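Local coordinates for putative endonuclease/exonuclease/phosphatase family protein (Bacteroides thetaiotaomicron, PDB 3MPR) that probably hydrolyses nucleic acid phosphodiester bonds as a metal-dependent nuclease of the endonuclease/exonuclease/phosphatase family, though its natural substrate is not established, at residues H126-C129 and F134-L137; D189-K194 and H229-P234; D26-R31 and L54-D59; S11-N16 and T176-V181. All blocks are in the same frame, centred on the assembly; numbering follows the deposited sequence.

Contact 1 of 4, residues H126-C129 and F134-L137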
loop_
_atom_site.group_PDB
_atom_site.type_symbol
_atom_site.label_atom_id
_atom_site.label_comp_id
_atom_site.label_asym_id
_atom_site.label_seq_id
_atom_site.Cartn_x
_atom_site.Cartn_y
_atom_site.Cartn_z
ATOM N N HIS A 126 -26.783 4.730 2.970
ATOM C CA HIS A 126 -27.089 3.526 3.735
ATOM C C HIS A 126 -26.814 2.363 2.788
ATOM O O HIS A 126 -27.540 2.170 1.810
ATOM C CB HIS A 126 -28.566 3.581 4.146
ATOM C CG HIS A 126 -29.082 2.353 4.830
ATOM N ND1 HIS A 126 -30.304 2.330 5.470
ATOM C CD2 HIS A 126 -28.570 1.105 4.952
ATOM C CE1 HIS A 126 -30.519 1.122 5.963
ATOM N NE2 HIS A 126 -29.484 0.360 5.658
ATOM N N PHE A 127 -25.746 1.614 3.050
ATOM C CA PHE A 127 -25.329 0.530 2.161
ATOM C C PHE A 127 -25.688 -0.852 2.684
ATOM O O PHE A 127 -25.826 -1.045 3.887
ATOM C CB PHE A 127 -23.810 0.576 1.941
ATOM C CG PHE A 127 -23.358 1.754 1.148
ATOM C CD1 PHE A 127 -23.064 2.948 1.778
ATOM C CD2 PHE A 127 -23.226 1.670 -0.232
ATOM C CE1 PHE A 127 -22.665 4.046 1.051
ATOM C CE2 PHE A 127 -22.824 2.777 -0.977
ATOM C CZ PHE A 127 -22.538 3.963 -0.332
ATOM N N LYS A 128 -25.810 -1.810 1.764
ATOM C CA LYS A 128 -26.020 -3.204 2.114
ATOM C C LYS A 128 -25.015 -4.072 1.346
ATOM O O LYS A 128 -24.954 -4.024 0.119
ATOM C CB LYS A 128 -27.448 -3.635 1.770
ATOM C CG LYS A 128 -27.770 -5.077 2.161
ATOM C CD LYS A 128 -29.239 -5.395 1.931
ATOM C CE LYS A 128 -29.625 -6.727 2.532
ATOM N NZ LYS A 128 -31.033 -7.087 2.204
ATOM N N CYS A 129 -24.242 -4.872 2.073
ATOM C CA CYS A 129 -23.260 -5.737 1.450
ATOM C C CYS A 129 -23.967 -6.858 0.698
ATOM O O CYS A 129 -24.826 -7.552 1.254
ATOM C CB CYS A 129 -22.304 -6.298 2.506
ATOM S SG CYS A 129 -21.428 -5.001 3.409
ATOM N N PHE A 134 -24.866 -7.370 5.377
ATOM C CA PHE A 134 -24.561 -6.374 6.411
ATOM C C PHE A 134 -24.968 -4.975 5.951
ATOM O O PHE A 134 -24.580 -4.540 4.865
ATOM C CB PHE A 134 -23.058 -6.410 6.749
ATOM C CG PHE A 134 -22.605 -5.306 7.677
ATOM C CD1 PHE A 134 -23.239 -5.092 8.890
ATOM C CD2 PHE A 134 -21.523 -4.509 7.346
ATOM C CE1 PHE A 134 -22.830 -4.081 9.743
ATOM C CE2 PHE A 134 -21.100 -3.509 8.208
ATOM C CZ PHE A 134 -21.751 -3.297 9.399
ATOM N N GLU A 135 -25.740 -4.275 6.777
ATOM C CA GLU A 135 -26.136 -2.898 6.477
ATOM C C GLU A 135 -25.433 -1.888 7.387
ATOM O O GLU A 135 -25.266 -2.128 8.576
ATOM C CB GLU A 135 -27.658 -2.751 6.603
ATOM C CG GLU A 135 -28.411 -3.569 5.570
ATOM C CD GLU A 135 -29.913 -3.360 5.634
ATOM O OE1 GLU A 135 -30.354 -2.209 5.835
ATOM O OE2 GLU A 135 -30.647 -4.354 5.487
ATOM N N PHE A 136 -25.036 -0.752 6.820
ATOM C CA PHE A 136 -24.305 0.273 7.572
ATOM C C PHE A 136 -24.496 1.641 6.921
ATOM O O PHE A 136 -24.891 1.732 5.758
ATOM C CB PHE A 136 -22.799 -0.062 7.660
ATOM C CG PHE A 136 -22.102 -0.118 6.318
ATOM C CD1 PHE A 136 -21.380 0.971 5.840
ATOM C CD2 PHE A 136 -22.166 -1.265 5.539
ATOM C CE1 PHE A 136 -20.738 0.919 4.600
ATOM C CE2 PHE A 136 -21.537 -1.327 4.313
ATOM C CZ PHE A 136 -20.817 -0.235 3.836
ATOM N N LEU A 137 -24.239 2.697 7.686
ATOM C CA LEU A 137 -24.248 4.055 7.158
ATOM C C LEU A 137 -22.815 4.491 6.901
ATOM O O LEU A 137 -21.917 4.183 7.678
ATOM C CB LEU A 137 -24.880 5.024 8.158
ATOM C CG LEU A 137 -26.364 4.791 8.451
ATOM C CD1 LEU A 137 -26.818 5.631 9.662
ATOM C CD2 LEU A 137 -27.169 5.127 7.199
#
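Glu135 reaches across to His126 and Lys128 on one face of an antiparallel beta hairpin. Its CB lies 3.7 Å from the carbonyl O of Phe127. CG, set anti to the carbonyl carbon (chi1 -65°), passes obliquely across the Lys128 chain, with Glu135 CG 3.8 Å from Lys128 CG. The carboxylate divides its contacts. OE1 offers its anti lone pair to the imidazole: His126 NE2 donates to Glu135 OE1 over 2.7 Å, a bent bond of 140° with the oxygen somewhat out of the ring plane. OE2 faces the lysine, but Lys128 NZ to Glu135 OE2 is 4.3 Å, beyond salt-bridge range.

The opposite face is aromatic. Phe127 CB sits over a face of the Phe136 ring, 4.0 Å from its centroid, while the two rings are slid apart and barely overlap. Cys129 SG meets the edges of the Phe134 and Phe136 rings. Phe127 and Phe136 pair through both backbone bonds, the shorter being Phe127 N to Phe136 O at 2.8 Å; Cys129 N donates to Phe134 O at 2.8 Å and 169°.

Strand 121-129 bonds on its other side to strand 93-102, and strand 135-142 to parallel strand 173-178, Leu137 bonding to the backbone of Ile174. Phe136 touches Leu7 and Phe127 meets Tyr88 edge-to-face, both in the other main sheet, so the aromatic face packs in the interface between the sheets.

Contact 2 of 4, residues D189-K194 and H229-P234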
loop_
_atom_site.group_PDB
_atom_site.type_symbol
_atom_site.label_atom_id
_atom_site.label_comp_id
_atom_site.label_asym_id
_atom_site.label_seq_id
_atom_site.Cartn_x
_atom_site.Cartn_y
_atom_site.Cartn_z
ATOM N N ASP A 189 -12.549 16.262 19.449
ATOM C CA ASP A 189 -13.073 15.765 20.714
ATOM C C ASP A 189 -14.574 15.569 20.618
ATOM O O ASP A 189 -15.129 14.680 21.252
ATOM C CB ASP A 189 -12.799 16.750 21.864
ATOM C CG ASP A 189 -11.322 17.017 22.085
ATOM O OD1 ASP A 189 -10.477 16.223 21.619
ATOM O OD2 ASP A 189 -11.010 18.033 22.745
ATOM N N ALA A 190 -15.237 16.416 19.840
ATOM C CA ALA A 190 -16.695 16.348 19.751
ATOM C C ALA A 190 -17.181 14.990 19.230
ATOM O O ALA A 190 -18.236 14.496 19.647
ATOM C CB ALA A 190 -17.243 17.498 18.922
ATOM N N PHE A 191 -16.402 14.365 18.347
ATOM C CA PHE A 191 -16.777 13.052 17.824
ATOM C C PHE A 191 -16.510 11.900 18.787
ATOM O O PHE A 191 -17.274 10.930 18.823
ATOM C CB PHE A 191 -16.079 12.773 16.480
ATOM C CG PHE A 191 -16.563 13.652 15.348
ATOM C CD1 PHE A 191 -17.793 13.419 14.757
ATOM C CD2 PHE A 191 -15.790 14.699 14.881
ATOM C CE1 PHE A 191 -18.255 14.219 13.721
ATOM C CE2 PHE A 191 -16.241 15.507 13.841
ATOM C CZ PHE A 191 -17.473 15.267 13.261
ATOM N N VAL A 192 -15.424 11.986 19.552
ATOM C CA VAL A 192 -14.929 10.810 20.262
ATOM C C VAL A 192 -15.032 10.817 21.783
ATOM O O VAL A 192 -14.927 9.758 22.403
ATOM C CB VAL A 192 -13.443 10.528 19.932
ATOM C CG1 VAL A 192 -13.262 10.214 18.456
ATOM C CG2 VAL A 192 -12.562 11.704 20.364
ATOM N N SER A 193 -15.195 11.992 22.384
ATOM C CA SER A 193 -15.073 12.115 23.840
ATOM C C SER A 193 -16.099 11.309 24.624
ATOM O O SER A 193 -15.840 10.940 25.764
ATOM C CB SER A 193 -15.147 13.578 24.282
ATOM O OG SER A 193 -16.488 14.038 24.214
ATOM N N LYS A 194 -17.265 11.052 24.036
ATOM C CA LYS A 194 -18.290 10.242 24.705
ATOM C C LYS A 194 -18.383 8.810 24.166
ATOM O O LYS A 194 -19.306 8.070 24.502
ATOM C CB LYS A 194 -19.670 10.912 24.608
ATOM C CG LYS A 194 -19.724 12.344 25.115
ATOM C CD LYS A 194 -19.256 12.450 26.562
ATOM C CE LYS A 194 -19.287 13.897 27.045
ATOM N NZ LYS A 194 -18.669 14.062 28.395
ATOM N N HIS A 229 -9.766 12.015 8.795
ATOM C CA HIS A 229 -10.015 10.954 9.753
ATOM C C HIS A 229 -11.021 9.971 9.199
ATOM O O HIS A 229 -11.818 10.302 8.312
ATOM C CB HIS A 229 -10.622 11.514 11.053
ATOM C CG HIS A 229 -9.808 12.585 11.704
ATOM N ND1 HIS A 229 -8.569 12.344 12.262
ATOM C CD2 HIS A 229 -10.065 13.900 11.907
ATOM C CE1 HIS A 229 -8.095 13.467 12.771
ATOM N NE2 HIS A 229 -8.984 14.425 12.571
ATOM N N ILE A 230 -10.988 8.768 9.753
ATOM C CA ILE A 230 -12.085 7.827 9.586
ATOM C C ILE A 230 -12.573 7.453 10.980
ATOM O O ILE A 230 -11.853 6.814 11.739
ATOM C CB ILE A 230 -11.649 6.584 8.794
ATOM C CG1 ILE A 230 -11.170 7.011 7.390
ATOM C CG2 ILE A 230 -12.795 5.583 8.686
ATOM C CD1 ILE A 230 -10.786 5.840 6.466
ATOM N N PHE A 231 -13.783 7.895 11.322
ATOM C CA PHE A 231 -14.390 7.593 12.612
ATOM C C PHE A 231 -15.392 6.473 12.390
ATOM O O PHE A 231 -16.070 6.443 11.352
ATOM C CB PHE A 231 -15.141 8.816 13.146
ATOM C CG PHE A 231 -14.255 9.999 13.468
ATOM C CD1 PHE A 231 -13.444 9.988 14.594
ATOM C CD2 PHE A 231 -14.264 11.130 12.667
ATOM C CE1 PHE A 231 -12.648 11.080 14.911
ATOM C CE2 PHE A 231 -13.473 12.223 12.974
ATOM C CZ PHE A 231 -12.669 12.203 14.105
ATOM N N VAL A 232 -15.501 5.555 13.348
ATOM C CA VAL A 232 -16.429 4.441 13.200
ATOM C C VAL A 232 -17.182 4.166 14.489
ATOM O O VAL A 232 -16.699 4.469 15.573
ATOM C CB VAL A 232 -15.712 3.133 12.764
ATOM C CG1 VAL A 232 -15.011 3.316 11.425
ATOM C CG2 VAL A 232 -14.720 2.676 13.824
ATOM N N SER A 233 -18.361 3.573 14.377
ATOM C CA SER A 233 -19.067 3.139 15.580
ATOM C C SER A 233 -18.198 2.125 16.331
ATOM O O SER A 233 -17.444 1.376 15.723
ATOM C CB SER A 233 -20.424 2.519 15.210
ATOM O OG SER A 233 -21.241 3.425 14.484
ATOM N N PRO A 234 -18.295 2.096 17.670
ATOM C CA PRO A 234 -17.434 1.177 18.428
ATOM C C PRO A 234 -17.763 -0.287 18.140
ATOM O O PRO A 234 -16.980 -1.162 18.497
ATOM C CB PRO A 234 -17.747 1.508 19.895
ATOM C CG PRO A 234 -18.509 2.803 19.869
ATOM C CD PRO A 234 -19.164 2.910 18.532
#
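Phe191 and Phe231 stack where a helix lies against a beta sheet, as in the layered alpha/beta sandwich of the DNase I-like fold. The helix is 186-192 and the strand 228-232. The burial between the segments is small, 133 Å², and is carried by three side chains: Phe191 and Val192 from the helix, Phe231 from the strand.

The first kind of interaction is aromatic. The rings of Phe191 and Phe231 form an offset stack, with centroids 4.9 Å apart and planes inclined at 24°. The offset is evident in the closest approach, 3.9 Å between Phe191 CD2 and Phe231 CE2, which joins the margins of the rings.

The second kind is CH-pi. Phe191 CB stands over the centre of the Phe231 face, 4.1 Å from the centroid and only 9° from the ring normal. One residue therefore supplies both a methylene over the middle of the ring and a ring displaced to its margin.

The surroundings extend the apolar cluster. Phe179 meets Phe231 edge-to-face and also touches Phe191, whose side chain touches Ala155 and Gln159 of helix 148-164. The neighbouring strand residue Ile230 instead packs on Val283 and Val285 of the other main sheet, so consecutive residues of the strand pack on the two faces of its sheet, helix side and sheet side.

The third kind is aliphatic packing. Val192 places CG1 anti to its carbonyl carbon (chi1 -63°), and this branch makes the contact, with Val192 CG1 3.7 Å from Phe231 CE1.

Contact 3 of 4, residues D26-R31 and L54-D59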
loop_
_atom_site.group_PDB
_atom_site.type_symbol
_atom_site.label_atom_id
_atom_site.label_comp_id
_atom_site.label_asym_id
_atom_site.label_seq_id
_atom_site.Cartn_x
_atom_site.Cartn_y
_atom_site.Cartn_z
ATOM N N ASP A 26 1.233 20.229 -10.599
ATOM C CA ASP A 26 0.353 19.348 -9.832
ATOM C C ASP A 26 -1.050 19.360 -10.405
ATOM O O ASP A 26 -2.041 19.328 -9.659
ATOM C CB ASP A 26 0.284 19.787 -8.373
ATOM C CG ASP A 26 1.628 19.681 -7.659
ATOM O OD1 ASP A 26 2.254 18.587 -7.671
ATOM O OD2 ASP A 26 2.057 20.707 -7.085
ATOM N N GLY A 27 -1.143 19.408 -11.728
ATOM C CA GLY A 27 -2.435 19.511 -12.388
ATOM C C GLY A 27 -3.294 18.268 -12.263
ATOM O O GLY A 27 -2.787 17.147 -12.269
ATOM N N TRP A 28 -4.603 18.476 -12.156
ATOM C CA TRP A 28 -5.560 17.380 -12.069
ATOM C C TRP A 28 -5.335 16.322 -13.139
ATOM O O TRP A 28 -5.308 15.132 -12.836
ATOM C CB TRP A 28 -6.995 17.915 -12.144
ATOM C CG TRP A 28 -8.072 16.852 -12.211
ATOM C CD1 TRP A 28 -8.897 16.589 -13.274
ATOM C CD2 TRP A 28 -8.426 15.916 -11.188
ATOM N NE1 TRP A 28 -9.748 15.549 -12.967
ATOM C CE2 TRP A 28 -9.481 15.126 -11.689
ATOM C CE3 TRP A 28 -7.965 15.677 -9.887
ATOM C CZ2 TRP A 28 -10.074 14.108 -10.939
ATOM C CZ3 TRP A 28 -8.553 14.664 -9.148
ATOM C CH2 TRP A 28 -9.593 13.893 -9.672
ATOM N N GLY A 29 -5.166 16.748 -14.391
ATOM C CA GLY A 29 -5.084 15.805 -15.489
ATOM C C GLY A 29 -3.910 14.850 -15.384
ATOM O O GLY A 29 -3.988 13.700 -15.806
ATOM N N GLN A 30 -2.821 15.332 -14.801
ATOM C CA GLN A 30 -1.634 14.522 -14.569
ATOM C C GLN A 30 -1.788 13.624 -13.329
ATOM O O GLN A 30 -1.296 12.495 -13.304
ATOM C CB GLN A 30 -0.430 15.460 -14.424
ATOM C CG GLN A 30 0.864 14.808 -13.998
ATOM C CD GLN A 30 2.040 15.772 -14.040
ATOM O OE1 GLN A 30 2.524 16.119 -15.113
ATOM N NE2 GLN A 30 2.509 16.199 -12.867
ATOM N N ARG A 31 -2.499 14.123 -12.321
ATOM C CA ARG A 31 -2.569 13.476 -11.000
ATOM C C ARG A 31 -3.579 12.354 -10.926
ATOM O O ARG A 31 -3.319 11.313 -10.328
ATOM C CB ARG A 31 -2.999 14.484 -9.923
ATOM C CG ARG A 31 -2.039 15.603 -9.659
ATOM C CD ARG A 31 -2.398 16.347 -8.380
ATOM N NE ARG A 31 -3.604 17.172 -8.455
ATOM C CZ ARG A 31 -4.767 16.844 -7.894
ATOM N NH1 ARG A 31 -4.893 15.682 -7.240
ATOM N NH2 ARG A 31 -5.806 17.678 -7.987
ATOM N N LEU A 54 -17.820 18.389 -10.391
ATOM C CA LEU A 54 -18.462 17.292 -11.098
ATOM C C LEU A 54 -17.580 16.716 -12.207
ATOM O O LEU A 54 -17.563 15.510 -12.419
ATOM C CB LEU A 54 -19.820 17.731 -11.668
ATOM C CG LEU A 54 -20.590 16.686 -12.482
ATOM C CD1 LEU A 54 -20.894 15.448 -11.650
ATOM C CD2 LEU A 54 -21.879 17.279 -13.060
ATOM N N HIS A 55 -16.853 17.564 -12.929
ATOM C CA HIS A 55 -16.034 17.039 -14.013
ATOM C C HIS A 55 -14.962 16.074 -13.501
ATOM O O HIS A 55 -14.664 15.072 -14.149
ATOM C CB HIS A 55 -15.450 18.145 -14.904
ATOM C CG HIS A 55 -14.316 18.910 -14.293
ATOM N ND1 HIS A 55 -14.505 20.038 -13.524
ATOM C CD2 HIS A 55 -12.977 18.751 -14.400
ATOM C CE1 HIS A 55 -13.332 20.523 -13.158
ATOM N NE2 HIS A 55 -12.387 19.759 -13.677
ATOM N N GLN A 56 -14.416 16.366 -12.323
ATOM C CA GLN A 56 -13.442 15.482 -11.688
ATOM C C GLN A 56 -14.067 14.146 -11.267
ATOM O O GLN A 56 -13.422 13.097 -11.335
ATOM C CB GLN A 56 -12.854 16.168 -10.459
ATOM C CG GLN A 56 -12.034 17.406 -10.765
ATOM C CD GLN A 56 -11.483 18.017 -9.510
ATOM O OE1 GLN A 56 -10.483 17.542 -8.964
ATOM N NE2 GLN A 56 -12.140 19.053 -9.022
ATOM N N LEU A 57 -15.315 14.185 -10.806
ATOM C CA LEU A 57 -16.015 12.953 -10.439
ATOM C C LEU A 57 -16.196 12.067 -11.663
ATOM O O LEU A 57 -16.033 10.846 -11.588
ATOM C CB LEU A 57 -17.368 13.271 -9.793
ATOM C CG LEU A 57 -17.299 14.014 -8.451
ATOM C CD1 LEU A 57 -18.703 14.365 -7.990
ATOM C CD2 LEU A 57 -16.582 13.154 -7.392
ATOM N N LYS A 58 -16.537 12.681 -12.798
ATOM C CA LYS A 58 -16.744 11.917 -14.030
ATOM C C LYS A 58 -15.440 11.281 -14.516
ATOM O O LYS A 58 -15.426 10.148 -14.987
ATOM C CB LYS A 58 -17.357 12.815 -15.113
ATOM C CG LYS A 58 -18.843 13.053 -14.869
ATOM C CD LYS A 58 -19.419 14.062 -15.840
ATOM C CE LYS A 58 -20.904 14.288 -15.570
ATOM N NZ LYS A 58 -21.406 15.378 -16.463
ATOM N N ASP A 59 -14.347 12.022 -14.395
ATOM C CA ASP A 59 -13.022 11.497 -14.719
ATOM C C ASP A 59 -12.694 10.294 -13.848
ATOM O O ASP A 59 -12.168 9.282 -14.324
ATOM C CB ASP A 59 -11.943 12.552 -14.467
ATOM C CG ASP A 59 -12.080 13.761 -15.362
ATOM O OD1 ASP A 59 -12.771 13.655 -16.395
ATOM O OD2 ASP A 59 -11.484 14.810 -15.025
#
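Trp28 lays its indole against Gln56 and Asp59, joining the first turn of helix 28-41 to helix 54-63. It has the most surface buried by the contact, 99 Å². Trp28 directly follows Gly27, the N-cap residue, and its CG is anti to the backbone N (chi1 174°), which carries the ring system over to the second helix.

Gln56, with 53 Å² buried, covers one indole face along its whole length. Gln56 CG is 3.7 Å from the centroid of the five-membered ring in a CH-pi contact, Gln56 CB is 3.5 Å from Trp28 CZ2, and the amide end lies over the six-membered ring. The amide plane stands almost upright on the indole, at 80°, so the two flat groups do not stack.

Asp59 works at the edge instead. Trp28 NE1 donates to Asp59 OD2 over 2.8 Å at 163°, with the oxygen in the indole plane and using its anti lone pair. Face packing and this nearly straight edge bond together restrain the ring's rotation.

Tyr32 stacks on Trp28, and Arg31 places its guanidinium carbon at another part of the indole edge while reaching the backbone of Leu14 and Arg15. Helix 28-41 belongs to the beta-alpha-beta crossover between parallel strands 5-13 and 46-50 of the DNase I-like fold. The Gln56 side chain lies about 6 Å from that of Glu51, which binds magnesium in a structure of this protein, though no ion is bound in this chain.

Contact 4 of 4, residues S11-N16 and T176-V181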
loop_
_atom_site.group_PDB
_atom_site.type_symbol
_atom_site.label_atom_id
_atom_site.label_comp_id
_atom_site.label_asym_id
_atom_site.label_seq_id
_atom_site.Cartn_x
_atom_site.Cartn_y
_atom_site.Cartn_z
ATOM N N SER A 11 -10.521 7.541 3.133
ATOM C CA SER A 11 -10.889 8.940 3.027
ATOM C C SER A 11 -9.767 9.592 2.227
ATOM O O SER A 11 -8.589 9.406 2.530
ATOM C CB SER A 11 -10.980 9.573 4.416
ATOM O OG SER A 11 -11.380 10.942 4.318
ATOM N N TYR A 12 -10.114 10.333 1.188
ATOM C CA TYR A 12 -9.075 10.893 0.316
ATOM C C TYR A 12 -9.535 12.216 -0.253
ATOM O O TYR A 12 -10.474 12.257 -1.052
ATOM C CB TYR A 12 -8.812 9.926 -0.831
ATOM C CG TYR A 12 -7.469 10.066 -1.527
ATOM C CD1 TYR A 12 -6.551 11.036 -1.153
ATOM C CD2 TYR A 12 -7.125 9.205 -2.562
ATOM C CE1 TYR A 12 -5.319 11.146 -1.796
ATOM C CE2 TYR A 12 -5.889 9.306 -3.214
ATOM C CZ TYR A 12 -4.998 10.277 -2.830
ATOM O OH TYR A 12 -3.778 10.371 -3.472
ATOM N N ASN A 13 -8.872 13.296 0.151
ATOM C CA ASN A 13 -9.125 14.603 -0.442
ATOM C C ASN A 13 -8.366 14.697 -1.766
ATOM O O ASN A 13 -7.138 14.709 -1.781
ATOM C CB ASN A 13 -8.683 15.709 0.514
ATOM C CG ASN A 13 -8.913 17.098 -0.055
ATOM O OD1 ASN A 13 -8.831 17.306 -1.261
ATOM N ND2 ASN A 13 -9.213 18.052 0.816
ATOM N N LEU A 14 -9.102 14.759 -2.873
ATOM C CA LEU A 14 -8.507 14.626 -4.204
ATOM C C LEU A 14 -8.012 15.961 -4.769
ATOM O O LEU A 14 -7.398 16.000 -5.840
ATOM C CB LEU A 14 -9.496 13.954 -5.169
ATOM C CG LEU A 14 -10.041 12.588 -4.725
ATOM C CD1 LEU A 14 -10.667 11.857 -5.906
ATOM C CD2 LEU A 14 -8.951 11.732 -4.097
ATOM N N ARG A 15 -8.287 17.042 -4.043
ATOM C CA ARG A 15 -7.862 18.392 -4.428
ATOM C C ARG A 15 -8.621 18.938 -5.647
ATOM O O ARG A 15 -8.570 18.382 -6.748
ATOM C CB ARG A 15 -6.350 18.446 -4.658
ATOM C CG ARG A 15 -5.810 19.837 -4.980
ATOM C CD ARG A 15 -6.159 20.816 -3.863
ATOM N NE ARG A 15 -5.558 22.136 -4.052
ATOM C CZ ARG A 15 -5.973 23.222 -3.410
ATOM N NH1 ARG A 15 -6.991 23.131 -2.560
ATOM N NH2 ARG A 15 -5.389 24.394 -3.622
ATOM N N ASN A 16 -9.340 20.033 -5.442
ATOM C CA ASN A 16 -10.127 20.599 -6.529
ATOM C C ASN A 16 -9.236 20.965 -7.717
ATOM O O ASN A 16 -8.100 21.413 -7.546
ATOM C CB ASN A 16 -10.915 21.816 -6.045
ATOM C CG ASN A 16 -10.037 23.020 -5.821
ATOM O OD1 ASN A 16 -9.633 23.312 -4.699
ATOM N ND2 ASN A 16 -9.728 23.726 -6.898
ATOM N N THR A 176 -16.042 9.557 7.185
ATOM C CA THR A 176 -14.754 9.985 6.625
ATOM C C THR A 176 -14.806 11.472 6.342
ATOM O O THR A 176 -15.877 12.070 6.350
ATOM C CB THR A 176 -14.449 9.277 5.275
ATOM O OG1 THR A 176 -15.470 9.594 4.315
ATOM C CG2 THR A 176 -14.389 7.762 5.452
ATOM N N GLY A 177 -13.664 12.084 6.061
ATOM C CA GLY A 177 -13.711 13.468 5.634
ATOM C C GLY A 177 -12.413 14.207 5.816
ATOM O O GLY A 177 -11.457 13.676 6.377
ATOM N N ASP A 178 -12.390 15.433 5.307
ATOM C CA ASP A 178 -11.331 16.390 5.599
ATOM C C ASP A 178 -11.900 17.301 6.679
ATOM O O ASP A 178 -12.839 18.063 6.435
ATOM C CB ASP A 178 -10.986 17.180 4.342
ATOM C CG ASP A 178 -9.918 18.257 4.577
ATOM O OD1 ASP A 178 -9.637 18.601 5.740
ATOM O OD2 ASP A 178 -9.379 18.778 3.579
ATOM N N PHE A 179 -11.348 17.198 7.881
ATOM C CA PHE A 179 -11.875 17.932 9.031
ATOM C C PHE A 179 -11.147 19.254 9.275
ATOM O O PHE A 179 -11.466 19.980 10.217
ATOM C CB PHE A 179 -11.896 17.033 10.269
ATOM C CG PHE A 179 -12.829 15.868 10.128
ATOM C CD1 PHE A 179 -12.448 14.739 9.405
ATOM C CD2 PHE A 179 -14.104 15.919 10.672
ATOM C CE1 PHE A 179 -13.327 13.671 9.249
ATOM C CE2 PHE A 179 -14.988 14.860 10.522
ATOM C CZ PHE A 179 -14.599 13.730 9.813
ATOM N N ASN A 180 -10.196 19.553 8.388
ATOM C CA ASN A 180 -9.512 20.852 8.313
ATOM C C ASN A 180 -8.579 21.171 9.475
ATOM O O ASN A 180 -7.527 21.762 9.263
ATOM C CB ASN A 180 -10.496 22.012 8.055
ATOM C CG ASN A 180 -10.373 22.574 6.636
ATOM O OD1 ASN A 180 -11.375 22.910 5.984
ATOM N ND2 ASN A 180 -9.141 22.669 6.149
ATOM N N VAL A 181 -8.942 20.766 10.691
ATOM C CA VAL A 181 -8.040 20.947 11.828
ATOM C C VAL A 181 -7.695 19.613 12.473
ATOM O O VAL A 181 -8.421 18.638 12.317
ATOM C CB VAL A 181 -8.643 21.850 12.906
ATOM C CG1 VAL A 181 -8.983 23.224 12.328
ATOM C CG2 VAL A 181 -9.873 21.171 13.531
#
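Asn13 and Asp178 meet with their flat groups twisted, the amide and carboxylate planes being 57° apart. Asn13 ND2 donates to Asp178 OD2 over 2.9 Å; the oxygen lies near the amide plane and uses its anti lone pair. Asn13 has CG anti to the backbone N (chi1 180°), directing the amide toward the other strand. Each group also closes an Asx turn with its remaining oxygen: Asn13 OD1 accepts from Arg15 N at 2.8 Å, and Asp178 OD1 from Asn180 N at 2.9 Å. Both planes are thus held from two sides. Asn13 ND2 has a second acceptor in OE2 of the magnesium ligand Glu51, and this concentration of carboxylates would be consistent with a cation site.

Further back, Ser11 packs CB to CB with Thr176 at 3.6 Å. Its hydroxyl accepts a weak bond from the backbone, Gly177 N to Ser11 OG at 3.1 Å, while Thr176 OG1 turns to Asn140. Residues 177-180 form the Gly-Asp-Phe-Asn signature common in this family.

The segments 11-13 and 176-178, in strands of different sheets, run near parallel at 24°, their axes 6.3 Å apart at closest approach. Strand 46-50 flanks strand 5-13, and strands 135-142 and 228-232 flank strand 173-178, with His280 touching both Asn13 and Asp178.

In the fold
Along the chain, contact 4 closes a long loop in which contacts 3 and 1 are nested in that order, and contact 2 follows. Contacts 1, 2 and 4 all reach the six-stranded sheet; contact 4 also draws in strand 5-13 of the seven-stranded one, so it bridges the sandwich near the chain's centre. Contacts 2 and 3 lie on opposite sides of that centre, their own centres 31 Å apart. Contact 4 touches both, contact 2 through Phe179 and contact 3 through probable hydrogen bonds from Arg31. Contact 1 is remote, its centre 22 Å from that of contact 4. Contacts 3 and 4 gather near the magnesium ligand Glu51, so contact 4 joins the sheets where the active site probably lies.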